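Local atomic coordinates of VgrG protein (Vibrio cholerae, PDB entry 4DTH), a protein that probably cross-links monomeric actin through a C-terminal toxin domain that binds ATP and magnesium ions. Residues T13-P17 and V92-C96; S24-E30 and G172-G178. All blocks are in the same frame, centred on the assembly; numbering follows the deposited sequence.

Interaction 1: residues T13-P17 and V92-C96. With ATP (adenosine-5'-triphosphate), chain B.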
loop_
_atom_site.group_PDB
_atom_site.type_symbol
_atom_site.label_atom_id
_atom_site.label_comp_id
_atom_site.label_asym_id
_atom_site.label_seq_id
_atom_site.Cartn_x
_atom_site.Cartn_y
_atom_site.Cartn_z
ATOM N N THR A 13 -13.484 10.437 -8.504
ATOM C CA THR A 13 -13.438 9.149 -7.803
ATOM C C THR A 13 -13.411 9.502 -6.309
ATOM O O THR A 13 -12.581 10.330 -5.900
ATOM C CB THR A 13 -12.208 8.279 -8.152
ATOM O OG1 THR A 13 -11.015 9.047 -8.098
ATOM C CG2 THR A 13 -12.330 7.562 -9.455
ATOM N N PRO A 14 -14.330 8.937 -5.484
ATOM C CA PRO A 14 -14.316 9.277 -4.055
ATOM C C PRO A 14 -13.005 8.880 -3.394
ATOM O O PRO A 14 -12.350 7.921 -3.820
ATOM C CB PRO A 14 -15.485 8.472 -3.478
ATOM C CG PRO A 14 -16.339 8.126 -4.643
ATOM C CD PRO A 14 -15.396 7.961 -5.785
ATOM N N ASP A 15 -12.601 9.657 -2.387
ATOM C CA ASP A 15 -11.400 9.362 -1.629
ATOM C C ASP A 15 -11.713 8.225 -0.697
ATOM O O ASP A 15 -12.877 8.010 -0.332
ATOM C CB ASP A 15 -10.958 10.578 -0.804
ATOM C CG ASP A 15 -10.331 11.664 -1.642
ATOM O OD1 ASP A 15 -9.243 11.404 -2.227
ATOM O OD2 ASP A 15 -10.896 12.783 -1.691
ATOM N N PHE A 16 -10.662 7.524 -0.276
ATOM C CA PHE A 16 -10.814 6.447 0.674
ATOM C C PHE A 16 -11.399 6.974 1.972
ATOM O O PHE A 16 -10.927 8.008 2.470
ATOM C CB PHE A 16 -9.444 5.846 1.031
ATOM C CG PHE A 16 -8.738 5.068 -0.055
ATOM C CD1 PHE A 16 -9.426 4.144 -0.833
ATOM C CD2 PHE A 16 -7.372 5.215 -0.259
ATOM C CE1 PHE A 16 -8.761 3.392 -1.808
ATOM C CE2 PHE A 16 -6.707 4.468 -1.241
ATOM C CZ PHE A 16 -7.407 3.566 -2.015
ATOM N N PRO A 17 -12.341 6.219 2.589
ATOM C CA PRO A 17 -12.734 6.566 3.963
ATOM C C PRO A 17 -11.444 6.465 4.811
ATOM O O PRO A 17 -10.547 5.669 4.488
ATOM C CB PRO A 17 -13.726 5.472 4.357
ATOM C CG PRO A 17 -13.523 4.372 3.381
ATOM C CD PRO A 17 -12.934 4.934 2.146
ATOM N N VAL A 92 -8.123 -1.490 -6.975
ATOM C CA VAL A 92 -7.720 -1.101 -5.612
ATOM C C VAL A 92 -8.974 -0.906 -4.770
ATOM O O VAL A 92 -9.747 0.019 -5.023
ATOM C CB VAL A 92 -6.823 0.178 -5.644
ATOM C CG1 VAL A 92 -6.409 0.593 -4.235
ATOM C CG2 VAL A 92 -5.588 -0.029 -6.520
ATOM N N SER A 93 -9.199 -1.782 -3.785
ATOM C CA SER A 93 -10.426 -1.669 -3.002
ATOM C C SER A 93 -10.480 -0.441 -2.108
ATOM O O SER A 93 -9.436 0.075 -1.693
ATOM C CB SER A 93 -10.661 -2.924 -2.161
ATOM O OG SER A 93 -9.802 -2.980 -1.030
ATOM N N TYR A 94 -11.705 0.019 -1.818
ATOM C CA TYR A 94 -11.954 1.026 -0.792
ATOM C C TYR A 94 -11.869 0.188 0.487
ATOM O O TYR A 94 -12.452 -0.905 0.527
ATOM C CB TYR A 94 -13.349 1.653 -0.949
ATOM C CG TYR A 94 -13.359 2.713 -2.028
ATOM C CD1 TYR A 94 -13.517 2.369 -3.369
ATOM C CD2 TYR A 94 -13.129 4.050 -1.720
ATOM C CE1 TYR A 94 -13.487 3.333 -4.372
ATOM C CE2 TYR A 94 -13.092 5.026 -2.717
ATOM C CZ TYR A 94 -13.277 4.662 -4.043
ATOM O OH TYR A 94 -13.230 5.605 -5.041
ATOM N N PRO A 95 -11.071 0.587 1.498
ATOM C CA PRO A 95 -10.948 -0.258 2.697
ATOM C C PRO A 95 -12.268 -0.527 3.397
ATOM O O PRO A 95 -13.223 0.254 3.258
ATOM C CB PRO A 95 -9.994 0.540 3.592
ATOM C CG PRO A 95 -10.165 1.979 3.127
ATOM C CD PRO A 95 -10.280 1.827 1.646
ATOM N N CYS A 96 -12.325 -1.642 4.133
ATOM C CA CYS A 96 -13.492 -2.020 4.919
ATOM C C CYS A 96 -13.021 -2.584 6.247
ATOM O O CYS A 96 -11.819 -2.788 6.436
ATOM C CB CYS A 96 -14.383 -3.011 4.166
ATOM S SG CYS A 96 -13.621 -4.627 3.847
HETATM P PG ATP B . 2.550 2.896 -2.862
HETATM O O1G ATP B . 2.877 1.602 -2.188
HETATM O O2G ATP B . 3.064 4.064 -2.068
HETATM O O3G ATP B . 3.125 2.976 -4.248
HETATM P PB ATP B . -0.071 3.951 -3.426
HETATM O O1B ATP B . 0.307 5.323 -3.028
HETATM O O2B ATP B . -0.153 3.893 -4.932
HETATM O O3B ATP B . 0.953 2.981 -2.943
HETATM P PA ATP B . -2.094 3.806 -1.452
HETATM O O1A ATP B . -1.129 4.542 -0.609
HETATM O O2A ATP B . -3.334 4.689 -1.615
HETATM O O3A ATP B . -1.491 3.560 -2.792
HETATM O "O5'" ATP B . -2.453 2.418 -0.732
HETATM C "C5'" ATP B . -3.571 1.696 -1.275
HETATM C "C4'" ATP B . -3.926 0.487 -0.451
HETATM O "O4'" ATP B . -4.177 0.879 0.930
HETATM C "C3'" ATP B . -5.207 -0.211 -0.911
HETATM O "O3'" ATP B . -5.153 -1.624 -0.732
HETATM C "C2'" ATP B . -6.254 0.434 -0.013
HETATM O "O2'" ATP B . -7.477 -0.281 0.054
HETATM C "C1'" ATP B . -5.482 0.449 1.290
HETATM N N9 ATP B . -6.007 1.313 2.351
HETATM C C8 ATP B . -6.213 2.665 2.292
HETATM N N7 ATP B . -6.684 3.172 3.406
HETATM C C5 ATP B . -6.799 2.079 4.253
HETATM C C6 ATP B . -7.226 1.942 5.589
HETATM N N6 ATP B . -7.641 2.962 6.351
HETATM N N1 ATP B . -7.195 0.704 6.134
HETATM C C2 ATP B . -6.766 -0.320 5.391
HETATM N N3 ATP B . -6.339 -0.315 4.131
HETATM C C4 ATP B . -6.382 0.923 3.606
#

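Interaction 2: residues S24-E30 and G172-G178. With MG (magnesium ion), chain D; MG (magnesium ion), chain E; ATP (adenosine-5'-triphosphate), chain B.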
loop_
_atom_site.group_PDB
_atom_site.type_symbol
_atom_site.label_atom_id
_atom_site.label_comp_id
_atom_site.label_asym_id
_atom_site.label_seq_id
_atom_site.Cartn_x
_atom_site.Cartn_y
_atom_site.Cartn_z
ATOM N N SER A 24 -8.807 -2.426 9.839
ATOM C CA SER A 24 -9.313 -2.310 8.474
ATOM C C SER A 24 -8.431 -3.035 7.464
ATOM O O SER A 24 -7.257 -3.306 7.740
ATOM C CB SER A 24 -9.439 -0.842 8.091
ATOM O OG SER A 24 -8.194 -0.200 8.305
ATOM N N ILE A 25 -8.998 -3.337 6.283
ATOM C CA ILE A 25 -8.257 -4.015 5.237
ATOM C C ILE A 25 -8.610 -3.460 3.865
ATOM O O ILE A 25 -9.776 -3.179 3.588
ATOM C CB ILE A 25 -8.409 -5.568 5.313
ATOM C CG1 ILE A 25 -7.467 -6.301 4.329
ATOM C CG2 ILE A 25 -9.873 -6.022 5.154
ATOM C CD1 ILE A 25 -7.030 -7.680 4.749
ATOM N N GLY A 26 -7.584 -3.324 3.042
ATOM C CA GLY A 26 -7.685 -2.927 1.648
ATOM C C GLY A 26 -6.923 -3.921 0.804
ATOM O O GLY A 26 -6.031 -4.610 1.312
ATOM N N ILE A 27 -7.294 -4.049 -0.475
ATOM C CA ILE A 27 -6.629 -4.996 -1.374
ATOM C C ILE A 27 -6.248 -4.314 -2.688
ATOM O O ILE A 27 -6.907 -3.362 -3.108
ATOM C CB ILE A 27 -7.428 -6.318 -1.612
ATOM C CG1 ILE A 27 -8.791 -6.048 -2.319
ATOM C CG2 ILE A 27 -7.600 -7.136 -0.306
ATOM C CD1 ILE A 27 -9.537 -7.308 -2.868
ATOM N N GLU A 28 -5.176 -4.804 -3.313
ATOM C CA GLU A 28 -4.659 -4.337 -4.600
ATOM C C GLU A 28 -4.586 -5.551 -5.476
ATOM O O GLU A 28 -4.098 -6.600 -5.046
ATOM C CB GLU A 28 -3.283 -3.685 -4.454
ATOM C CG GLU A 28 -3.321 -2.359 -3.725
ATOM C CD GLU A 28 -1.957 -1.874 -3.276
ATOM O OE1 GLU A 28 -1.310 -2.563 -2.454
ATOM O OE2 GLU A 28 -1.533 -0.800 -3.755
ATOM N N ASN A 29 -5.121 -5.443 -6.687
ATOM C CA ASN A 29 -5.257 -6.590 -7.560
ATOM C C ASN A 29 -4.957 -6.228 -9.014
ATOM O O ASN A 29 -5.806 -5.649 -9.702
ATOM C CB ASN A 29 -6.712 -7.059 -7.391
ATOM C CG ASN A 29 -7.115 -8.325 -8.077
ATOM O OD1 ASN A 29 -8.299 -8.520 -8.382
ATOM N ND2 ASN A 29 -6.182 -9.220 -8.267
ATOM N N GLU A 30 -3.737 -6.569 -9.469
ATOM C CA GLU A 30 -3.312 -6.282 -10.841
ATOM C C GLU A 30 -3.905 -7.325 -11.784
ATOM O O GLU A 30 -3.818 -8.521 -11.526
ATOM C CB GLU A 30 -1.782 -6.230 -10.940
ATOM C CG GLU A 30 -1.251 -5.619 -12.226
ATOM C CD GLU A 30 0.258 -5.696 -12.376
ATOM O OE1 GLU A 30 0.793 -4.986 -13.254
ATOM O OE2 GLU A 30 0.906 -6.449 -11.614
ATOM N N GLY A 172 -0.044 -10.880 -8.479
ATOM C CA GLY A 172 -0.571 -9.552 -8.791
ATOM C C GLY A 172 -1.345 -8.960 -7.625
ATOM O O GLY A 172 -1.951 -7.894 -7.758
ATOM N N GLN A 173 -1.313 -9.635 -6.461
ATOM C CA GLN A 173 -2.104 -9.233 -5.305
ATOM C C GLN A 173 -1.352 -8.825 -4.053
ATOM O O GLN A 173 -0.385 -9.478 -3.651
ATOM C CB GLN A 173 -3.109 -10.340 -4.954
ATOM C CG GLN A 173 -4.148 -10.573 -6.058
ATOM C CD GLN A 173 -5.084 -11.732 -5.809
ATOM O OE1 GLN A 173 -4.757 -12.722 -5.142
ATOM N NE2 GLN A 173 -6.257 -11.661 -6.412
ATOM N N GLN A 174 -1.852 -7.768 -3.404
ATOM C CA GLN A 174 -1.376 -7.311 -2.097
ATOM C C GLN A 174 -2.575 -7.020 -1.218
ATOM O O GLN A 174 -3.686 -6.835 -1.716
ATOM C CB GLN A 174 -0.522 -6.037 -2.190
ATOM C CG GLN A 174 0.905 -6.279 -2.657
ATOM C CD GLN A 174 1.006 -6.046 -4.130
ATOM O OE1 GLN A 174 0.750 -4.947 -4.633
ATOM N NE2 GLN A 174 1.369 -7.086 -4.857
ATOM N N ALA A 175 -2.340 -6.971 0.097
ATOM C CA ALA A 175 -3.343 -6.588 1.069
ATOM C C ALA A 175 -2.694 -5.581 2.003
ATOM O O ALA A 175 -1.499 -5.695 2.303
ATOM C CB ALA A 175 -3.817 -7.799 1.858
ATOM N N THR A 176 -3.475 -4.584 2.441
ATOM C CA THR A 176 -3.037 -3.560 3.382
ATOM C C THR A 176 -3.939 -3.624 4.597
ATOM O O THR A 176 -5.161 -3.565 4.452
ATOM C CB THR A 176 -2.947 -2.181 2.709
ATOM O OG1 THR A 176 -1.953 -2.246 1.679
ATOM C CG2 THR A 176 -2.587 -1.064 3.690
ATOM N N VAL A 177 -3.340 -3.759 5.786
ATOM C CA VAL A 177 -4.057 -3.853 7.056
ATOM C C VAL A 177 -3.784 -2.590 7.865
ATOM O O VAL A 177 -2.630 -2.183 7.997
ATOM C CB VAL A 177 -3.661 -5.149 7.830
ATOM C CG1 VAL A 177 -4.171 -5.144 9.278
ATOM C CG2 VAL A 177 -4.131 -6.403 7.093
ATOM N N GLY A 178 -4.846 -2.003 8.413
ATOM C CA GLY A 178 -4.742 -0.842 9.285
ATOM C C GLY A 178 -5.147 -1.209 10.693
ATOM O O GLY A 178 -6.185 -1.844 10.878
HETATM MG MG MG D . 1.280 -2.700 -3.662
HETATM MG MG MG E . -2.117 0.865 -5.617
HETATM P PG ATP B . 2.550 2.896 -2.862
HETATM O O1G ATP B . 2.877 1.602 -2.188
HETATM O O2G ATP B . 3.064 4.064 -2.068
HETATM O O3G ATP B . 3.125 2.976 -4.248
HETATM P PB ATP B . -0.071 3.951 -3.426
HETATM O O1B ATP B . 0.307 5.323 -3.028
HETATM O O2B ATP B . -0.153 3.893 -4.932
HETATM O O3B ATP B . 0.953 2.981 -2.943
HETATM P PA ATP B . -2.094 3.806 -1.452
HETATM O O1A ATP B . -1.129 4.542 -0.609
HETATM O O2A ATP B . -3.334 4.689 -1.615
HETATM O O3A ATP B . -1.491 3.560 -2.792
HETATM O "O5'" ATP B . -2.453 2.418 -0.732
HETATM C "C5'" ATP B . -3.571 1.696 -1.275
HETATM C "C4'" ATP B . -3.926 0.487 -0.451
HETATM O "O4'" ATP B . -4.177 0.879 0.930
HETATM C "C3'" ATP B . -5.207 -0.211 -0.911
HETATM O "O3'" ATP B . -5.153 -1.624 -0.732
HETATM C "C2'" ATP B . -6.254 0.434 -0.013
HETATM O "O2'" ATP B . -7.477 -0.281 0.054
HETATM C "C1'" ATP B . -5.482 0.449 1.290
HETATM N N9 ATP B . -6.007 1.313 2.351
HETATM C C8 ATP B . -6.213 2.665 2.292
HETATM N N7 ATP B . -6.684 3.172 3.406
HETATM C C5 ATP B . -6.799 2.079 4.253
HETATM C C6 ATP B . -7.226 1.942 5.589
HETATM N N6 ATP B . -7.641 2.962 6.351
HETATM N N1 ATP B . -7.195 0.704 6.134
HETATM C C2 ATP B . -6.766 -0.320 5.391
HETATM N N3 ATP B . -6.339 -0.315 4.131
HETATM C C4 ATP B . -6.382 0.923 3.606
HETATM O O HOH W 1 -2.992 -3.537 -0.563
#

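Interaction 1: residues T13-P17 and V92-C96
One wall of the ATP pocket forms where the N-terminal loop, residues 13-17, runs alongside residues 92-96 of strand 85-97, the directions 30° apart, and it illustrates how an irregular loop can be fixed by rings. Tyr94 reaches out to the loop: its OH donates a hydrogen bond to Pro14 O at 2.8 Å, while Pro17 CD meets the ring edge at CD2, 4.0 Å away. Phe16 turns its own edge toward the Tyr94 face in an offset edge-to-face pair, centroids 5.7 Å apart and planes at 77°. The Phe16 edge also meets Val92 (CZ to CG1, 3.8 Å), and Phe16 CD1 touches Pro95 CD at 3.5 Å. One Phe16 face is thereby left toward the nucleotide, under ATP C8. Beside it, ATP O2' donates to Ser93 O at 2.6 Å, and Pro95 CG approaches adenine C5 at 3.6 Å. Strands 45-51 and 56-68 back Tyr94 through Tyr48 and Met59. Rings beside the adenine and a carbonyl for the ribose thus wall the nucleotide pocket of this actin cross-linking domain.

Interaction 2: residues S24-E30 and G172-G178
Aliphatic side chains form the apolar centre of this antiparallel strand pair: Ile25 CD1 packs on Val177 CG2 at 3.9 Å and on Ala175 CB at 4.3 Å, and Ile27 CG2 lies 4.4 Å from Ala175 CB. Helix 101-124 closes over this face, with Met111 against Ile27. Between the strands, paired backbone hydrogen bonds join Ser24 with Gly178, Gly26 with Thr176 and Glu28 with Gln174, each 2.8 to 3.0 Å between N and O; Glu30 N to Gly172 O, 2.8 Å, extends the ladder. The other face, bearing Ser24, Glu28, Gln174 and Thr176, is polar and receives the nucleotide. Ser24 OG donates to ATP N1 at 2.6 Å. Gly26 leaves room for the ribose, its CA lying 3.1 Å from ATP O2'. A water links Glu28 OE1 (2.7 Å), Thr176 OG1 (2.8 Å) and ATP O3' (2.9 Å). Glu28 OE2 binds the magnesium of chain E at 2.6 Å, a site shared with Glu90; Gln174 OE1 binds that of chain D at 2.5 Å, where Glu28 and Glu351 also take part, so Glu28 serves both sites. Such chemistry implies a sheet with one face for the core and the other for base, ribose and metal.

How the interactions relate
Strands 24-30 and 85-97 are neighbours in one sheet, so interaction 1 and interaction 2 are joined directly although their centres lie 11 Å apart. Ser93 OG meets Ile27 N at 2.8 Å and Cys96 O meets Ile25 N at 2.9 Å, both probable hydrogen bonds. The principle is that a single ligand can be gripped by contacts from different parts of a chain. Residues 13-17 and 92-96 supply Phe16, Val92, Ser93 and Pro95 next to base, sugar and alpha-phosphate, whereas residues 24-30 and 172-178 add the N1 partner and carry on to the two magnesium ions, 5.3 Å from each other (MG of chain D to MG of chain E).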